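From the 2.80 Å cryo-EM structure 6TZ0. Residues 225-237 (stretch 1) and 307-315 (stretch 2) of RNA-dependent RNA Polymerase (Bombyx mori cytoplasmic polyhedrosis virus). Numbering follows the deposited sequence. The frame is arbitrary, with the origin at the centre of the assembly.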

# COMPACT_ATOMS: atom_id res chain seq x y z
N VAL A 225 15.30 -31.43 -22.76
CA VAL A 225 15.79 -32.25 -21.67
C VAL A 225 15.75 -31.47 -20.37
O VAL A 225 15.46 -32.01 -19.29
CB VAL A 225 17.22 -32.73 -21.99
CG1 VAL A 225 17.57 -33.92 -21.14
CG2 VAL A 225 17.39 -33.01 -23.45
N GLU A 226 16.02 -30.17 -20.45
CA GLU A 226 15.87 -29.31 -19.28
C GLU A 226 14.41 -29.15 -18.87
O GLU A 226 14.12 -28.98 -17.69
CB GLU A 226 16.51 -27.95 -19.56
CG GLU A 226 18.02 -28.00 -19.61
CD GLU A 226 18.62 -26.66 -19.94
OE1 GLU A 226 17.86 -25.76 -20.34
OE2 GLU A 226 19.84 -26.50 -19.77
N SER A 227 13.48 -29.25 -19.83
CA SER A 227 12.07 -29.27 -19.47
C SER A 227 11.70 -30.55 -18.75
O SER A 227 10.83 -30.54 -17.87
CB SER A 227 11.20 -29.10 -20.71
OG SER A 227 11.26 -30.23 -21.54
N ILE A 228 12.34 -31.67 -19.12
CA ILE A 228 12.16 -32.91 -18.37
C ILE A 228 12.62 -32.74 -16.93
O ILE A 228 11.91 -33.12 -15.99
CB ILE A 228 12.91 -34.07 -19.05
CG1 ILE A 228 12.36 -34.32 -20.43
CG2 ILE A 228 12.80 -35.34 -18.24
CD1 ILE A 228 13.19 -35.26 -21.18
N VAL A 229 13.80 -32.15 -16.74
CA VAL A 229 14.35 -31.93 -15.40
C VAL A 229 13.44 -31.01 -14.58
O VAL A 229 13.16 -31.27 -13.40
CB VAL A 229 15.78 -31.36 -15.51
CG1 VAL A 229 16.35 -31.04 -14.14
CG2 VAL A 229 16.68 -32.33 -16.24
N ALA A 230 12.92 -29.96 -15.22
CA ALA A 230 12.02 -29.02 -14.56
C ALA A 230 10.72 -29.69 -14.12
O ALA A 230 10.31 -29.55 -12.96
CB ALA A 230 11.73 -27.84 -15.48
N MET A 231 10.08 -30.44 -15.02
CA MET A 231 8.80 -31.08 -14.69
C MET A 231 8.97 -32.18 -13.65
O MET A 231 8.09 -32.37 -12.79
CB MET A 231 8.15 -31.64 -15.95
CG MET A 231 7.63 -30.58 -16.90
SD MET A 231 6.41 -29.50 -16.12
CE MET A 231 5.07 -30.64 -15.83
N ASN A 232 10.10 -32.91 -13.68
CA ASN A 232 10.36 -33.90 -12.65
C ASN A 232 10.54 -33.24 -11.29
O ASN A 232 10.05 -33.76 -10.28
CB ASN A 232 11.61 -34.72 -12.98
CG ASN A 232 11.43 -35.60 -14.19
OD1 ASN A 232 10.35 -36.10 -14.45
ND2 ASN A 232 12.52 -35.83 -14.91
N HIS A 233 11.21 -32.09 -11.25
CA HIS A 233 11.37 -31.38 -9.98
C HIS A 233 10.04 -30.82 -9.47
O HIS A 233 9.80 -30.83 -8.25
CB HIS A 233 12.42 -30.28 -10.12
CG HIS A 233 12.67 -29.52 -8.86
ND1 HIS A 233 13.22 -30.10 -7.74
CD2 HIS A 233 12.47 -28.21 -8.55
CE1 HIS A 233 13.33 -29.20 -6.78
NE2 HIS A 233 12.89 -28.04 -7.25
N PHE A 234 9.17 -30.35 -10.36
CA PHE A 234 7.89 -29.82 -9.89
C PHE A 234 7.00 -30.93 -9.35
O PHE A 234 6.32 -30.75 -8.33
CB PHE A 234 7.15 -29.05 -10.99
CG PHE A 234 7.78 -27.73 -11.35
CD1 PHE A 234 7.94 -26.75 -10.40
CD2 PHE A 234 8.06 -27.42 -12.67
CE1 PHE A 234 8.49 -25.52 -10.73
CE2 PHE A 234 8.60 -26.20 -13.01
CZ PHE A 234 8.81 -25.25 -12.04
N LEU A 235 7.00 -32.10 -10.00
CA LEU A 235 6.23 -33.22 -9.46
C LEU A 235 6.82 -33.76 -8.16
O LEU A 235 6.07 -34.19 -7.27
CB LEU A 235 6.12 -34.32 -10.52
CG LEU A 235 5.32 -33.86 -11.73
CD1 LEU A 235 5.39 -34.86 -12.85
CD2 LEU A 235 3.88 -33.58 -11.35
N HIS A 236 8.15 -33.70 -8.01
CA HIS A 236 8.77 -34.06 -6.74
C HIS A 236 8.36 -33.10 -5.63
O HIS A 236 8.17 -33.52 -4.48
CB HIS A 236 10.29 -34.07 -6.86
CG HIS A 236 10.98 -34.28 -5.55
ND1 HIS A 236 11.04 -35.51 -4.94
CD2 HIS A 236 11.59 -33.41 -4.72
CE1 HIS A 236 11.68 -35.40 -3.79
NE2 HIS A 236 12.03 -34.13 -3.63
N CYS A 237 8.24 -31.81 -5.94
CA CYS A 237 7.79 -30.87 -4.92
C CYS A 237 6.31 -31.06 -4.61
O CYS A 237 5.88 -30.81 -3.49
CB CYS A 237 8.07 -29.44 -5.36
SG CYS A 237 9.82 -29.04 -5.48
N LEU A 307 17.88 -30.76 -1.72
CA LEU A 307 17.30 -30.74 -3.06
C LEU A 307 17.08 -32.14 -3.62
O LEU A 307 17.68 -33.12 -3.19
CB LEU A 307 18.16 -29.93 -4.03
CG LEU A 307 18.14 -28.42 -3.83
CD1 LEU A 307 19.05 -27.80 -4.83
CD2 LEU A 307 16.75 -27.89 -4.00
N TYR A 308 16.17 -32.20 -4.59
CA TYR A 308 15.96 -33.39 -5.39
C TYR A 308 17.22 -33.68 -6.21
O TYR A 308 17.72 -32.79 -6.89
CB TYR A 308 14.75 -33.15 -6.28
CG TYR A 308 14.36 -34.25 -7.24
CD1 TYR A 308 13.92 -35.48 -6.77
CD2 TYR A 308 14.32 -34.01 -8.60
CE1 TYR A 308 13.54 -36.47 -7.65
CE2 TYR A 308 13.92 -34.99 -9.48
CZ TYR A 308 13.53 -36.21 -9.00
OH TYR A 308 13.14 -37.19 -9.89
N PRO A 309 17.75 -34.91 -6.16
CA PRO A 309 19.12 -35.15 -6.66
C PRO A 309 19.28 -35.04 -8.17
O PRO A 309 20.42 -34.89 -8.62
CB PRO A 309 19.43 -36.56 -6.16
CG PRO A 309 18.12 -37.19 -5.95
CD PRO A 309 17.21 -36.10 -5.48
N GLU A 310 18.21 -35.09 -8.95
CA GLU A 310 18.34 -34.78 -10.37
C GLU A 310 18.60 -33.30 -10.58
O GLU A 310 19.47 -32.91 -11.37
CB GLU A 310 17.09 -35.21 -11.13
CG GLU A 310 17.16 -35.03 -12.63
CD GLU A 310 15.87 -35.42 -13.32
OE1 GLU A 310 14.90 -35.76 -12.62
OE2 GLU A 310 15.82 -35.39 -14.57
N PHE A 311 17.88 -32.45 -9.84
CA PHE A 311 18.11 -31.02 -9.91
C PHE A 311 19.43 -30.63 -9.26
O PHE A 311 20.13 -29.73 -9.75
CB PHE A 311 16.92 -30.31 -9.25
CG PHE A 311 17.01 -28.82 -9.28
CD1 PHE A 311 16.97 -28.14 -10.48
CD2 PHE A 311 17.06 -28.10 -8.10
CE1 PHE A 311 17.04 -26.77 -10.51
CE2 PHE A 311 17.12 -26.73 -8.13
CZ PHE A 311 17.11 -26.06 -9.33
N ASN A 312 19.82 -31.33 -8.19
CA ASN A 312 21.13 -31.13 -7.59
C ASN A 312 22.25 -31.54 -8.54
O ASN A 312 23.30 -30.88 -8.61
CB ASN A 312 21.22 -31.93 -6.29
CG ASN A 312 22.40 -31.52 -5.43
OD1 ASN A 312 23.09 -30.55 -5.72
ND2 ASN A 312 22.65 -32.28 -4.38
N GLU A 313 22.03 -32.60 -9.31
CA GLU A 313 23.04 -33.04 -10.26
C GLU A 313 23.13 -32.07 -11.43
O GLU A 313 24.22 -31.84 -11.98
CB GLU A 313 22.72 -34.46 -10.73
CG GLU A 313 23.79 -35.12 -11.58
CD GLU A 313 23.48 -36.58 -11.87
OE1 GLU A 313 22.42 -37.06 -11.43
OE2 GLU A 313 24.31 -37.25 -12.52
N TYR A 314 22.00 -31.45 -11.81
CA TYR A 314 22.03 -30.39 -12.80
C TYR A 314 22.80 -29.17 -12.30
O TYR A 314 23.53 -28.53 -13.07
CB TYR A 314 20.61 -29.99 -13.19
CG TYR A 314 20.55 -28.92 -14.26
CD1 TYR A 314 20.81 -29.22 -15.58
CD2 TYR A 314 20.22 -27.61 -13.93
CE1 TYR A 314 20.76 -28.25 -16.56
CE2 TYR A 314 20.17 -26.63 -14.90
CZ TYR A 314 20.44 -26.96 -16.21
OH TYR A 314 20.38 -25.99 -17.17
N ILE A 315 22.64 -28.83 -11.02
CA ILE A 315 23.38 -27.69 -10.46
C ILE A 315 24.88 -27.99 -10.40
O ILE A 315 25.69 -27.11 -10.71
CB ILE A 315 22.80 -27.31 -9.09
CG1 ILE A 315 21.40 -26.72 -9.25
CG2 ILE A 315 23.69 -26.34 -8.33
CD1 ILE A 315 20.69 -26.52 -7.97

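Polar groups at a packed helix contact are costly to leave without partners, and residues 225-237 and 307-315 of this viral polymerase illustrate how side-chain hydrogen bonds and ring stacking can share one contact. Stretch 1 is helical throughout. Stretch 2 enters from a preceding helix, leaves helical geometry at Leu307, and starts a new helix at Pro309, with Tyr308 at the N-cap position. The two helix axes approach to 9.6 Å, and their N-to-C directions differ by 139°, so the chains run broadly against one another but splay well away from antiparallel. Val229 and Phe311 mark the register, their CA atoms 6.7 Å apart.

Within each helix the backbone looks after itself. In stretch 1 the amides from Val229 to Cys237 each bond to the carbonyl four residues earlier, as in Val229 N to Val225 O at 3.0 Å. In stretch 2 the first such bond runs from Asn312 N to Tyr308 O at 2.9 Å, so the residue preceding the helix already supplies an acceptor to its first turn. All the hydrogen bonds between the stretches are made by side chains.

The shortest of them joins Tyr314 to Glu226. The phenol OH donates to Glu226 OE2 over 2.7 Å, a distance that suits a carboxylate acceptor. The CA-to-CB bond of Glu226 points sideways, and its extended chi2 (t) helps carry the carboxylate to the tyrosine. The acid is well provided for: OE2 is also hydrogen-bonded elsewhere in the structure, and OE1 is bonded to a residue adjoining one of the stretches.

A looser polar link involves Asn232 and Glu310. Asn232 ND2 lies 3.3 Å from both Glu310 OE1 and Glu310 OE2, donating a weak hydrogen bond to each; the N-H...O angle is 151° toward OE2 and a poorer 130° toward OE1. The amide does not depend on these contacts alone, since both ND2 and OD1 are satisfied elsewhere. Asn232 ND2 also lies 3.0 Å from Ile228 O in its own helix, but the angle is too poor for a hydrogen bond. Val229 packs beside this polar pair, with CG2 3.6 Å from Glu310 OE2, while its CG1 meets Tyr314 CB at 4.5 Å in an apolar contact.

Toward the C-terminal end of stretch 1, aromatic rings take over. His233 stacks face to face with Phe311, their centroids 4.7 Å apart and their planes inclined by 23°. Tyr308 CB approaches the edge of the same imidazole, 3.7 Å from His233 ND1. One helical turn later, His236 forms an offset stack with the Tyr308 ring, with centroids 4.4 Å apart and planes at 25°; His236 CG comes within 3.4 Å of Tyr308 CD1. A CH-pi contact reinforces the pair, His236 CB lying over the phenol face 4.0 Å from its centroid. Here the histidines meet stretch 2 through stacking and van der Waals contact, complementing the hydrogen bonds made by Glu226 and Asn232.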